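Local structure of hypothetical protein TT1662 (Thermus thermophilus, 1UFO) at residues A[11-16]-A[89-94]; A[106-111]-A[229-234]; A[118-123]-A[175-180]. The protein probably acts as a hydrolase with the alpha/beta hydrolase fold, its natural substrate not being established. All blocks are in the same frame, centred on the assembly; numbering follows the deposited sequence.

Contact 1. Residues A[11-16]-A[89-94]; sequences AGLSVL and KEEARR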
ATOM      1  N   ALA A  11      28.234 -14.454   9.266  1.00 20.19           N
ATOM      2  CA  ALA A  11      28.280 -14.279  10.718  1.00 20.09           C
ATOM      3  C   ALA A  11      28.169 -15.645  11.384  1.00 19.95           C
ATOM      4  O   ALA A  11      27.603 -15.823  12.483  1.00 20.00           O
ATOM      5  CB  ALA A  11      27.123 -13.361  11.125  1.00 22.12           C
ATOM      6  N   GLY A  12      28.686 -16.655  10.697  1.00 20.44           N
ATOM      7  CA  GLY A  12      28.664 -17.983  11.256  1.00 21.12           C
ATOM      8  C   GLY A  12      27.387 -18.783  11.146  1.00 22.20           C
ATOM      9  O   GLY A  12      27.319 -19.899  11.669  1.00 25.17           O
ATOM     10  N   LEU A  13      26.373 -18.239  10.480  1.00 21.01           N
ATOM     11  CA  LEU A  13      25.117 -18.925  10.276  1.00 18.52           C
ATOM     12  C   LEU A  13      24.914 -19.349   8.807  1.00 16.53           C
ATOM     13  O   LEU A  13      25.448 -18.676   7.904  1.00 16.81           O
ATOM     14  CB  LEU A  13      23.991 -17.993  10.630  1.00 19.17           C
ATOM     15  CG  LEU A  13      23.979 -17.744  12.119  1.00 22.55           C
ATOM     16  CD1 LEU A  13      23.433 -16.311  12.331  1.00 22.00           C
ATOM     17  CD2 LEU A  13      23.160 -18.849  12.813  1.00 22.32           C
ATOM     18  N   SER A  14      24.138 -20.421   8.618  1.00 17.31           N
ATOM     19  CA  SER A  14      23.812 -20.963   7.296  1.00 17.08           C
ATOM     20  C   SER A  14      22.652 -20.138   6.737  1.00 16.25           C
ATOM     21  O   SER A  14      21.528 -20.182   7.289  1.00 19.36           O
ATOM     22  CB  SER A  14      23.386 -22.430   7.371  1.00 20.14           C
ATOM     23  OG  SER A  14      23.248 -22.917   6.044  1.00 24.45           O
ATOM     24  N   VAL A  15      22.941 -19.374   5.689  1.00 13.22           N
ATOM     25  CA  VAL A  15      21.893 -18.491   5.167  1.00 12.63           C
ATOM     26  C   VAL A  15      21.421 -18.909   3.770  1.00 13.20           C
ATOM     27  O   VAL A  15      22.246 -19.032   2.859  1.00 14.89           O
ATOM     28  CB  VAL A  15      22.469 -17.058   5.124  1.00 12.17           C
ATOM     29  CG1 VAL A  15      21.415 -16.078   4.708  1.00 14.44           C
ATOM     30  CG2 VAL A  15      22.924 -16.654   6.521  1.00 13.45           C
ATOM     31  N   LEU A  16      20.107 -19.154   3.597  1.00  9.92           N
ATOM     32  CA  LEU A  16      19.562 -19.434   2.269  1.00 10.88           C
ATOM     33  C   LEU A  16      19.575 -18.130   1.468  1.00 10.87           C
ATOM     34  O   LEU A  16      19.136 -17.048   1.924  1.00 10.71           O
ATOM     35  CB  LEU A  16      18.150 -19.985   2.409  1.00 12.79           C
ATOM     36  CG  LEU A  16      17.421 -20.259   1.114  1.00 14.12           C
ATOM     37  CD1 LEU A  16      18.107 -21.381   0.467  1.00 16.12           C
ATOM     38  CD2 LEU A  16      15.916 -20.683   1.403  1.00 14.84           C
ATOM     39  N   LYS A  89      16.847 -11.841  16.725  1.00  9.66           N
ATOM     40  CA  LYS A  89      17.283 -10.473  16.567  1.00 10.11           C
ATOM     41  C   LYS A  89      18.798 -10.359  16.559  1.00 11.46           C
ATOM     42  O   LYS A  89      19.376  -9.700  15.684  1.00 10.90           O
ATOM     43  CB  LYS A  89      16.738  -9.613  17.757  1.00 11.41           C
ATOM     44  CG  LYS A  89      17.226  -8.166  17.717  1.00 12.53           C
ATOM     45  CD  LYS A  89      17.352  -7.535  19.107  1.00 16.37           C
ATOM     46  CE  LYS A  89      18.477  -8.204  19.856  1.00 20.63           C
ATOM     47  NZ  LYS A  89      18.807  -7.466  21.107  1.00 23.62           N
ATOM     48  N   GLU A  90      19.450 -10.970  17.559  1.00  9.98           N
ATOM     49  CA  GLU A  90      20.911 -10.785  17.686  1.00 11.92           C
ATOM     50  C   GLU A  90      21.609 -11.388  16.481  1.00 11.93           C
ATOM     51  O   GLU A  90      22.578 -10.801  15.983  1.00 11.75           O
ATOM     52  CB  GLU A  90      21.349 -11.397  19.016  1.00 13.96           C
ATOM     53  CG  GLU A  90      22.786 -11.236  19.370  1.00 16.49           C
ATOM     54  CD  GLU A  90      23.661 -12.263  18.625  1.00 15.05           C
ATOM     55  OE1 GLU A  90      24.843 -11.918  18.484  1.00 20.98           O
ATOM     56  OE2 GLU A  90      23.211 -13.376  18.249  1.00 16.71           O
ATOM     57  N   GLU A  91      21.116 -12.529  16.027  1.00 11.35           N
ATOM     58  CA  GLU A  91      21.703 -13.216  14.840  1.00 10.61           C
ATOM     59  C   GLU A  91      21.467 -12.380  13.587  1.00 10.98           C
ATOM     60  O   GLU A  91      22.349 -12.221  12.736  1.00 12.32           O
ATOM     61  CB  GLU A  91      21.059 -14.601  14.621  1.00 10.44           C
ATOM     62  CG  GLU A  91      21.495 -15.564  15.742  1.00 12.32           C
ATOM     63  CD  GLU A  91      20.632 -16.760  15.868  1.00 14.12           C
ATOM     64  OE1 GLU A  91      19.577 -16.827  15.213  1.00 13.10           O
ATOM     65  OE2 GLU A  91      21.034 -17.666  16.658  1.00 14.90           O
ATOM     66  N   ALA A  92      20.239 -11.849  13.448  1.00  9.99           N
ATOM     67  CA  ALA A  92      19.926 -11.106  12.248  1.00  8.94           C
ATOM     68  C   ALA A  92      20.786  -9.878  12.110  1.00 10.23           C
ATOM     69  O   ALA A  92      21.180  -9.511  11.012  1.00  9.98           O
ATOM     70  CB  ALA A  92      18.415 -10.679  12.304  1.00  8.84           C
ATOM     71  N   ARG A  93      21.083  -9.199  13.227  1.00 10.30           N
ATOM     72  CA  ARG A  93      21.887  -8.001  13.095  1.00 10.38           C
ATOM     73  C   ARG A  93      23.295  -8.396  12.589  1.00 13.02           C
ATOM     74  O   ARG A  93      23.854  -7.701  11.704  1.00 12.70           O
ATOM     75  CB  ARG A  93      21.992  -7.260  14.417  1.00 13.02           C
ATOM     76  CG  ARG A  93      22.592  -5.922  14.185  1.00 13.44           C
ATOM     77  CD  ARG A  93      22.494  -5.025  15.380  1.00 17.84           C
ATOM     78  NE  ARG A  93      23.072  -3.712  15.017  1.00 20.05           N
ATOM     79  CZ  ARG A  93      22.813  -2.597  15.678  1.00 21.89           C
ATOM     80  NH1 ARG A  93      23.401  -1.456  15.312  1.00 23.37           N
ATOM     81  NH2 ARG A  93      21.941  -2.622  16.691  1.00 21.63           N
ATOM     82  N   ARG A  94      23.832  -9.496  13.115  1.00 12.61           N
ATOM     83  CA  ARG A  94      25.185  -9.929  12.656  1.00 12.94           C
ATOM     84  C   ARG A  94      25.153 -10.358  11.188  1.00 12.88           C
ATOM     85  O   ARG A  94      26.068  -9.973  10.397  1.00 14.02           O
ATOM     86  CB  ARG A  94      25.753 -11.038  13.551  1.00 14.01           C
ATOM     87  CG  ARG A  94      26.213 -10.463  14.914  1.00 16.02           C
ATOM     88  CD  ARG A  94      26.934 -11.507  15.730  1.00 16.63           C
ATOM     89  NE  ARG A  94      26.014 -12.557  16.167  1.00 17.62           N
ATOM     90  CZ  ARG A  94      25.938 -13.810  15.718  1.00 17.87           C
ATOM     91  NH1 ARG A  94      25.013 -14.646  16.223  1.00 17.10           N
ATOM     92  NH2 ARG A  94      26.766 -14.249  14.776  1.00 19.61           N
TER

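Contact 2. Residues A[106-111]-A[229-234]; sequences PLFLAG and AFLEHW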
ATOM      1  N   PRO A 106      22.670  -1.634  -0.747  1.00 14.54           N
ATOM      2  CA  PRO A 106      21.705  -1.106   0.241  1.00 12.66           C
ATOM      3  C   PRO A 106      20.971  -2.305   0.840  1.00 12.23           C
ATOM      4  O   PRO A 106      20.569  -3.209   0.092  1.00 11.38           O
ATOM      5  CB  PRO A 106      20.759  -0.318  -0.612  1.00 14.06           C
ATOM      6  CG  PRO A 106      21.596   0.184  -1.744  1.00 16.25           C
ATOM      7  CD  PRO A 106      22.492  -0.998  -2.072  1.00 14.07           C
ATOM      8  N   LEU A 107      20.743  -2.249   2.168  1.00 11.88           N
ATOM      9  CA  LEU A 107      20.101  -3.383   2.822  1.00 11.55           C
ATOM     10  C   LEU A 107      18.748  -2.997   3.387  1.00 11.60           C
ATOM     11  O   LEU A 107      18.600  -1.927   4.049  1.00 13.58           O
ATOM     12  CB  LEU A 107      20.981  -3.962   3.947  1.00 14.70           C
ATOM     13  CG  LEU A 107      20.381  -5.285   4.559  1.00 12.95           C
ATOM     14  CD1 LEU A 107      21.383  -6.360   4.909  1.00 16.86           C
ATOM     15  CD2 LEU A 107      19.610  -4.791   5.823  1.00 16.30           C
ATOM     16  N   PHE A 108      17.784  -3.871   3.114  1.00  9.35           N
ATOM     17  CA  PHE A 108      16.413  -3.717   3.617  1.00  9.22           C
ATOM     18  C   PHE A 108      16.073  -4.919   4.444  1.00  9.92           C
ATOM     19  O   PHE A 108      16.699  -5.981   4.305  1.00  9.33           O
ATOM     20  CB  PHE A 108      15.433  -3.673   2.453  1.00  8.56           C
ATOM     21  CG  PHE A 108      15.619  -2.514   1.573  1.00  9.08           C
ATOM     22  CD1 PHE A 108      16.481  -2.554   0.481  1.00 12.20           C
ATOM     23  CD2 PHE A 108      14.902  -1.365   1.829  1.00 10.60           C
ATOM     24  CE1 PHE A 108      16.625  -1.413  -0.366  1.00 14.28           C
ATOM     25  CE2 PHE A 108      15.010  -0.212   1.004  1.00 12.07           C
ATOM     26  CZ  PHE A 108      15.862  -0.222  -0.095  1.00 13.74           C
ATOM     27  N   LEU A 109      15.111  -4.756   5.351  1.00  7.50           N
ATOM     28  CA  LEU A 109      14.647  -5.927   6.135  1.00  9.41           C
ATOM     29  C   LEU A 109      13.165  -6.234   5.810  1.00  9.29           C
ATOM     30  O   LEU A 109      12.381  -5.295   5.541  1.00 10.30           O
ATOM     31  CB  LEU A 109      14.662  -5.629   7.621  1.00 12.45           C
ATOM     32  CG  LEU A 109      15.937  -5.255   8.286  1.00 13.74           C
ATOM     33  CD1 LEU A 109      15.578  -5.024   9.843  1.00 15.05           C
ATOM     34  CD2 LEU A 109      16.951  -6.436   8.171  1.00 17.44           C
ATOM     35  N   ALA A 110      12.794  -7.510   5.870  1.00  7.94           N
ATOM     36  CA  ALA A 110      11.367  -7.891   5.766  1.00  8.59           C
ATOM     37  C   ALA A 110      11.167  -8.884   6.879  1.00 11.06           C
ATOM     38  O   ALA A 110      12.041  -9.706   7.132  1.00 12.58           O
ATOM     39  CB  ALA A 110      11.049  -8.495   4.435  1.00  8.99           C
ATOM     40  N   GLY A 111      10.061  -8.763   7.633  1.00  8.32           N
ATOM     41  CA  GLY A 111       9.807  -9.773   8.651  1.00  9.39           C
ATOM     42  C   GLY A 111       8.339 -10.177   8.543  1.00 10.58           C
ATOM     43  O   GLY A 111       7.515  -9.302   8.242  1.00 10.33           O
ATOM     44  N   ALA A 229       7.096  -2.560  -4.157  1.00  8.76           N
ATOM     45  CA  ALA A 229       7.016  -1.149  -4.622  1.00  9.13           C
ATOM     46  C   ALA A 229       7.602  -0.213  -3.552  1.00  8.89           C
ATOM     47  O   ALA A 229       8.298   0.699  -3.896  1.00 10.21           O
ATOM     48  CB  ALA A 229       5.512  -0.763  -4.900  1.00 10.26           C
ATOM     49  N   PHE A 230       7.305  -0.454  -2.282  1.00  7.72           N
ATOM     50  CA  PHE A 230       7.801   0.374  -1.195  1.00  8.45           C
ATOM     51  C   PHE A 230       9.318   0.326  -1.151  1.00  9.85           C
ATOM     52  O   PHE A 230       9.933   1.375  -1.015  1.00 10.15           O
ATOM     53  CB  PHE A 230       7.181  -0.140   0.112  1.00  9.49           C
ATOM     54  CG  PHE A 230       7.476   0.734   1.321  1.00  9.76           C
ATOM     55  CD1 PHE A 230       6.640   1.844   1.624  1.00 10.80           C
ATOM     56  CD2 PHE A 230       8.518   0.427   2.195  1.00  9.09           C
ATOM     57  CE1 PHE A 230       6.853   2.590   2.762  1.00 10.10           C
ATOM     58  CE2 PHE A 230       8.724   1.203   3.373  1.00 10.46           C
ATOM     59  CZ  PHE A 230       7.880   2.301   3.664  1.00  9.52           C
ATOM     60  N   LEU A 231       9.872  -0.894  -1.260  1.00  9.44           N
ATOM     61  CA  LEU A 231      11.365  -1.039  -1.278  1.00 10.27           C
ATOM     62  C   LEU A 231      11.960  -0.334  -2.509  1.00 10.63           C
ATOM     63  O   LEU A 231      12.947   0.371  -2.343  1.00 12.28           O
ATOM     64  CB  LEU A 231      11.778  -2.493  -1.360  1.00 11.65           C
ATOM     65  CG  LEU A 231      11.391  -3.328  -0.121  1.00 13.88           C
ATOM     66  CD1 LEU A 231      11.996  -4.741  -0.256  1.00 15.70           C
ATOM     67  CD2 LEU A 231      11.800  -2.618   1.170  1.00 14.38           C
ATOM     68  N   GLU A 232      11.377  -0.491  -3.681  1.00 10.46           N
ATOM     69  CA  GLU A 232      11.998   0.179  -4.830  1.00 10.81           C
ATOM     70  C   GLU A 232      11.916   1.689  -4.696  1.00 12.68           C
ATOM     71  O   GLU A 232      12.884   2.374  -5.072  1.00 11.25           O
ATOM     72  CB  GLU A 232      11.430  -0.249  -6.140  1.00 11.67           C
ATOM     73  CG  GLU A 232      11.717  -1.724  -6.407  1.00 13.96           C
ATOM     74  CD  GLU A 232      11.374  -2.119  -7.809  1.00 19.74           C
ATOM     75  OE1 GLU A 232      12.268  -2.672  -8.485  1.00 23.25           O
ATOM     76  OE2 GLU A 232      10.232  -1.939  -8.281  1.00 20.39           O
ATOM     77  N   HIS A 233      10.796   2.221  -4.141  1.00 10.93           N
ATOM     78  CA  HIS A 233      10.703   3.677  -3.977  1.00 10.19           C
ATOM     79  C   HIS A 233      11.858   4.173  -3.089  1.00 11.86           C
ATOM     80  O   HIS A 233      12.539   5.146  -3.421  1.00 13.00           O
ATOM     81  CB  HIS A 233       9.360   4.001  -3.288  1.00 10.07           C
ATOM     82  CG  HIS A 233       9.198   5.465  -3.048  1.00  9.71           C
ATOM     83  ND1 HIS A 233       8.929   6.347  -4.066  1.00  9.78           N
ATOM     84  CD2 HIS A 233       9.384   6.210  -1.923  1.00 10.95           C
ATOM     85  CE1 HIS A 233       8.975   7.580  -3.579  1.00 11.85           C
ATOM     86  NE2 HIS A 233       9.253   7.524  -2.284  1.00 12.34           N
ATOM     87  N   TRP A 234      12.096   3.498  -1.954  1.00 10.68           N
ATOM     88  CA  TRP A 234      13.144   3.969  -1.052  1.00 11.78           C
ATOM     89  C   TRP A 234      14.565   3.665  -1.594  1.00 12.09           C
ATOM     90  O   TRP A 234      15.474   4.403  -1.312  1.00 14.04           O
ATOM     91  CB  TRP A 234      12.955   3.417   0.392  1.00 12.49           C
ATOM     92  CG  TRP A 234      11.751   4.087   1.004  1.00 11.92           C
ATOM     93  CD1 TRP A 234      10.472   3.523   1.288  1.00 12.28           C
ATOM     94  CD2 TRP A 234      11.629   5.479   1.269  1.00 15.40           C
ATOM     95  NE1 TRP A 234       9.642   4.538   1.663  1.00 14.15           N
ATOM     96  CE2 TRP A 234      10.299   5.733   1.676  1.00 15.84           C
ATOM     97  CE3 TRP A 234      12.527   6.552   1.202  1.00 15.60           C
ATOM     98  CZ2 TRP A 234       9.846   7.040   2.002  1.00 17.42           C
ATOM     99  CZ3 TRP A 234      12.099   7.824   1.539  1.00 19.89           C
ATOM    100  CH2 TRP A 234      10.765   8.062   1.933  1.00 19.79           C
TER

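Contact 3. Residues A[118-123]-A[175-180]; sequences VAHLLL and LLHLHG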
ATOM      1  N   VAL A 118      10.681  -8.921  15.360  1.00  8.38           N
ATOM      2  CA  VAL A 118      12.146  -8.882  15.429  1.00  8.54           C
ATOM      3  C   VAL A 118      12.658  -7.656  14.677  1.00  9.10           C
ATOM      4  O   VAL A 118      13.609  -7.035  15.115  1.00  8.40           O
ATOM      5  CB  VAL A 118      12.731 -10.180  14.847  1.00  8.97           C
ATOM      6  CG1 VAL A 118      14.339 -10.085  14.774  1.00  8.63           C
ATOM      7  CG2 VAL A 118      12.357 -11.312  15.784  1.00  8.93           C
ATOM      8  N   ALA A 119      12.085  -7.347  13.505  1.00  8.36           N
ATOM      9  CA  ALA A 119      12.489  -6.126  12.767  1.00  9.16           C
ATOM     10  C   ALA A 119      12.324  -4.902  13.698  1.00  9.12           C
ATOM     11  O   ALA A 119      13.194  -3.992  13.709  1.00 10.47           O
ATOM     12  CB  ALA A 119      11.614  -6.008  11.468  1.00 10.95           C
ATOM     13  N   HIS A 120      11.217  -4.845  14.437  1.00  8.33           N
ATOM     14  CA  HIS A 120      11.017  -3.754  15.394  1.00  8.17           C
ATOM     15  C   HIS A 120      12.094  -3.738  16.492  1.00  9.83           C
ATOM     16  O   HIS A 120      12.629  -2.662  16.807  1.00  9.70           O
ATOM     17  CB  HIS A 120       9.617  -3.882  15.978  1.00  9.46           C
ATOM     18  CG  HIS A 120       8.588  -3.208  15.140  1.00  9.49           C
ATOM     19  ND1 HIS A 120       8.338  -1.849  15.200  1.00  9.30           N
ATOM     20  CD2 HIS A 120       7.698  -3.719  14.233  1.00 11.23           C
ATOM     21  CE1 HIS A 120       7.336  -1.563  14.382  1.00 10.40           C
ATOM     22  NE2 HIS A 120       6.929  -2.675  13.779  1.00  8.59           N
ATOM     23  N   LEU A 121      12.402  -4.897  17.052  1.00  9.67           N
ATOM     24  CA  LEU A 121      13.435  -4.980  18.075  1.00 11.54           C
ATOM     25  C   LEU A 121      14.772  -4.396  17.489  1.00 10.58           C
ATOM     26  O   LEU A 121      15.493  -3.688  18.183  1.00 12.87           O
ATOM     27  CB  LEU A 121      13.705  -6.422  18.503  1.00 11.63           C
ATOM     28  CG  LEU A 121      12.643  -7.155  19.292  1.00 13.36           C
ATOM     29  CD1 LEU A 121      12.980  -8.542  19.557  1.00 14.05           C
ATOM     30  CD2 LEU A 121      12.435  -6.364  20.622  1.00 16.50           C
ATOM     31  N   LEU A 122      15.107  -4.735  16.240  1.00 10.28           N
ATOM     32  CA  LEU A 122      16.332  -4.228  15.620  1.00 10.01           C
ATOM     33  C   LEU A 122      16.286  -2.723  15.466  1.00 10.91           C
ATOM     34  O   LEU A 122      17.319  -2.051  15.744  1.00 12.46           O
ATOM     35  CB  LEU A 122      16.552  -4.879  14.222  1.00 11.89           C
ATOM     36  CG  LEU A 122      16.978  -6.339  14.276  1.00 10.92           C
ATOM     37  CD1 LEU A 122      16.663  -7.070  12.881  1.00 11.50           C
ATOM     38  CD2 LEU A 122      18.490  -6.441  14.634  1.00 12.80           C
ATOM     39  N   LEU A 123      15.144  -2.174  14.985  1.00  9.48           N
ATOM     40  CA  LEU A 123      15.063  -0.717  14.853  1.00 10.52           C
ATOM     41  C   LEU A 123      15.157  -0.046  16.232  1.00 10.93           C
ATOM     42  O   LEU A 123      15.794   1.014  16.357  1.00 11.77           O
ATOM     43  CB  LEU A 123      13.737  -0.276  14.146  1.00  9.92           C
ATOM     44  CG  LEU A 123      13.628  -0.722  12.704  1.00 12.53           C
ATOM     45  CD1 LEU A 123      12.249  -0.423  12.209  1.00 12.92           C
ATOM     46  CD2 LEU A 123      14.635   0.011  11.825  1.00 13.70           C
ATOM     47  N   LEU A 175       9.284   2.514   7.025  1.00  6.14           N
ATOM     48  CA  LEU A 175       8.666   1.329   7.584  1.00  6.77           C
ATOM     49  C   LEU A 175       7.261   1.178   7.070  1.00  7.75           C
ATOM     50  O   LEU A 175       6.433   2.072   7.209  1.00  7.24           O
ATOM     51  CB  LEU A 175       8.627   1.435   9.144  1.00  7.75           C
ATOM     52  CG  LEU A 175       7.773   0.412   9.932  1.00  8.68           C
ATOM     53  CD1 LEU A 175       8.370  -0.920   9.664  1.00 11.24           C
ATOM     54  CD2 LEU A 175       7.825   0.703  11.383  1.00  8.35           C
ATOM     55  N   LEU A 176       7.001   0.014   6.474  1.00  7.87           N
ATOM     56  CA  LEU A 176       5.638  -0.254   5.955  1.00  6.54           C
ATOM     57  C   LEU A 176       5.064  -1.469   6.644  1.00  7.62           C
ATOM     58  O   LEU A 176       5.713  -2.510   6.634  1.00  7.10           O
ATOM     59  CB  LEU A 176       5.656  -0.543   4.415  1.00  6.41           C
ATOM     60  CG  LEU A 176       4.388  -1.123   3.859  1.00  7.28           C
ATOM     61  CD1 LEU A 176       3.288  -0.022   4.070  1.00  6.70           C
ATOM     62  CD2 LEU A 176       4.581  -1.414   2.371  1.00  8.08           C
ATOM     63  N   HIS A 177       3.899  -1.326   7.276  1.00  6.16           N
ATOM     64  CA  HIS A 177       3.228  -2.482   7.894  1.00  6.87           C
ATOM     65  C   HIS A 177       2.183  -2.942   6.864  1.00  7.26           C
ATOM     66  O   HIS A 177       1.421  -2.135   6.323  1.00  8.28           O
ATOM     67  CB  HIS A 177       2.534  -2.114   9.214  1.00  6.60           C
ATOM     68  CG  HIS A 177       3.282  -2.520  10.426  1.00  8.42           C
ATOM     69  ND1 HIS A 177       3.159  -3.786  10.981  1.00  7.76           N
ATOM     70  CD2 HIS A 177       4.224  -1.874  11.186  1.00  6.83           C
ATOM     71  CE1 HIS A 177       3.982  -3.884  12.028  1.00  8.87           C
ATOM     72  NE2 HIS A 177       4.640  -2.739  12.154  1.00  9.47           N
ATOM     73  N   LEU A 178       2.183  -4.249   6.551  1.00  7.08           N
ATOM     74  CA  LEU A 178       1.226  -4.796   5.583  1.00  6.80           C
ATOM     75  C   LEU A 178       0.394  -5.794   6.398  1.00  7.93           C
ATOM     76  O   LEU A 178       0.951  -6.640   7.123  1.00  7.58           O
ATOM     77  CB  LEU A 178       1.951  -5.552   4.431  1.00  7.45           C
ATOM     78  CG  LEU A 178       2.920  -4.592   3.723  1.00  6.87           C
ATOM     79  CD1 LEU A 178       4.394  -4.790   4.205  1.00  6.10           C
ATOM     80  CD2 LEU A 178       2.842  -4.906   2.184  1.00  7.85           C
ATOM     81  N   HIS A 179      -0.940  -5.699   6.315  1.00  7.45           N
ATOM     82  CA  HIS A 179      -1.781  -6.542   7.176  1.00  8.41           C
ATOM     83  C   HIS A 179      -3.087  -6.920   6.504  1.00  9.59           C
ATOM     84  O   HIS A 179      -3.497  -6.304   5.532  1.00  9.20           O
ATOM     85  CB  HIS A 179      -2.178  -5.695   8.398  1.00  8.71           C
ATOM     86  CG  HIS A 179      -2.148  -6.417   9.704  1.00  9.10           C
ATOM     87  ND1 HIS A 179      -0.975  -6.545  10.439  1.00  8.45           N
ATOM     88  CD2 HIS A 179      -3.118  -7.057  10.423  1.00  9.65           C
ATOM     89  CE1 HIS A 179      -1.212  -7.242  11.541  1.00  9.79           C
ATOM     90  NE2 HIS A 179      -2.513  -7.565  11.562  1.00  9.44           N
ATOM     91  N   GLY A 180      -3.701  -7.973   7.055  1.00  9.67           N
ATOM     92  CA  GLY A 180      -5.020  -8.402   6.557  1.00 11.24           C
ATOM     93  C   GLY A 180      -6.051  -7.954   7.574  1.00 11.18           C
ATOM     94  O   GLY A 180      -5.883  -8.102   8.781  1.00 10.93           O
TER

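Contact 1. Residues A[11-16]-A[89-94]
Ala11 and Leu13 meet Arg94 and Glu91 where a beta hairpin at one margin of the alpha/beta hydrolase sheet touches helix 77-103. Ala11 and Gly12 form the hairpin turn between strands 3-10 and 13-20. Their positive phi angles make it a type I' turn. Arg94 carries the polar part. Its CB packs on Ala11 CB at 3.6 Å. CG and CD continue the chain without a close partner in segment 11-16, and a bend at chi3 (-69°) brings the guanidinium beside Ala11 and Glu90, one helical turn earlier. NE bonds to Glu90 OE1 at 2.7 Å, from above the carboxylate plane. NH1 reaches Glu90 OE2 at 3.0 Å, on its syn side and nearly straight at 170°. This side-on, two-nitrogen grip fixes the rotation of the guanidinium. Ala11 O lies at the same group's edge, near its plane. Beside this, Leu13 and Glu91 run roughly perpendicular. The CB and CG of Glu91 make the contact; its carboxylate pairs with Arg65. Leu13 CD1 lies 3.7 Å from Glu91 CB. At the tip of Arg94, NH2 gives Ala11 O a weak hydrogen bond of 2.9 Å, bent to 121°.

Contact 2. Residues A[106-111]-A[229-234]
Leu231 and Trp234 of helix 221-236 are the residues that meet Phe108 of strand 107-112. The helix segment begins at Ala229, which takes no part in the contact but packs on Ala229 of the second subunit. Phe230 follows. Its ring does not meet the strand segment, but one face receives Trp234 CD1, 3.5 Å above the plane and over the ring centre. Leu231 makes the main contact. Its CG stands beside the backbone N, anti to the carbonyl carbon (chi1 -65°), and the end of the chain comes nearer to the strand than its first bond suggests. The CD2 methyl meets Phe108 CD2 at 3.4 Å, a tight fit, and Phe108 CG at 3.8 Å. It comes obliquely to the ring. The two side chains run alongside each other, pointing opposite ways. The ring rim also comes near the helix backbone, with Phe108 CZ 3.7 Å from Leu231 O. This is the C-terminal helix of an alpha/beta hydrolase packed against a central strand of the sheet. Phe52 of strand 52-56 touches both Phe108 and Leu231. With an alanine in place of Phe108, a gap would probably open under the helix and the CD2 methyl of Leu231 would lose its nearest neighbour in the strand segment. Glu232 turns away and forms salt bridges with Lys24 and Arg50. His233 lays its CD2 over one face of the Trp234 indole, 3.7 Å above the plane. Trp234 sends its CB to the edge of the Phe108 ring, near the ring plane, at 4.2 Å from CE2. Its indole leads away from the strand, with His233 over one face and Phe230 CE1 at its edge.

Contact 3. Residues A[118-123]-A[175-180]
His120 of helix 114-124 and His177 of strand 175-180 reach toward each other from opposite directions and join by a hydrogen bond between their ring nitrogens. The distance from His120 NE2 to His177 NE2 is 2.8 Å, and the bond is nearly straight at 169°. Each NE2 lies at the edge of the other ring, near its plane. The rings therefore meet rim to rim, with planes turned by 30°, and neither covers the face of the other. His120 is held at both nitrogens, because its ND1 is hydrogen-bonded to the hydroxyl of Tyr170. That pair of bonds fixes the rotation of its ring and satisfies two buried polar atoms. His177 is also packed by Met191, Thr194 and Leu195 of helix 188-198.

Leu175 completes the close part. Its CG is anti to the backbone N (chi1 169°), which directs the branch toward the helix and puts CD2 3.8 Å from His120 CE1. The methyl comes obliquely to the ring.

The rest is looser. Leu123 points toward the strand, yet its CD1 stops 4.6 Å from Leu175 CD2. Leu123 and the touching residues are all buried, so this looser part is interior packing rather than a solvent-facing rim. The segments are bridged by long side chains rather than by close backbones, with His120 CA and Leu175 CA 9.6 Å apart. A helix set over the parallel strands in this way is typical of the alpha/beta hydrolase fold, where the helix after the probable nucleophile elbow covers the central sheet.

How the contacts relate
All three contacts reach the same mixed sheet. Contacts 1 and 3 have centres about 18 Å apart and are joined by helix packing: Lys89 CA lies 3.5 Å from Val118 CG1. Contacts 2 and 3 are closer, with centres about 12 Å apart. Phe230 CZ of contact 2 lies 3.6 Å from Leu175 C of contact 3. Leu109, which points away from helix 221-236, packs its CD1 at 3.8 Å on Leu122 CD1. Contacts 1 and 2 do not touch; their nearest atoms are about 6 Å apart. Strand 107-112 and helix 114-124 flank the likely nucleophile elbow, where Ser113 probably forms a triad with His217 and Asp183.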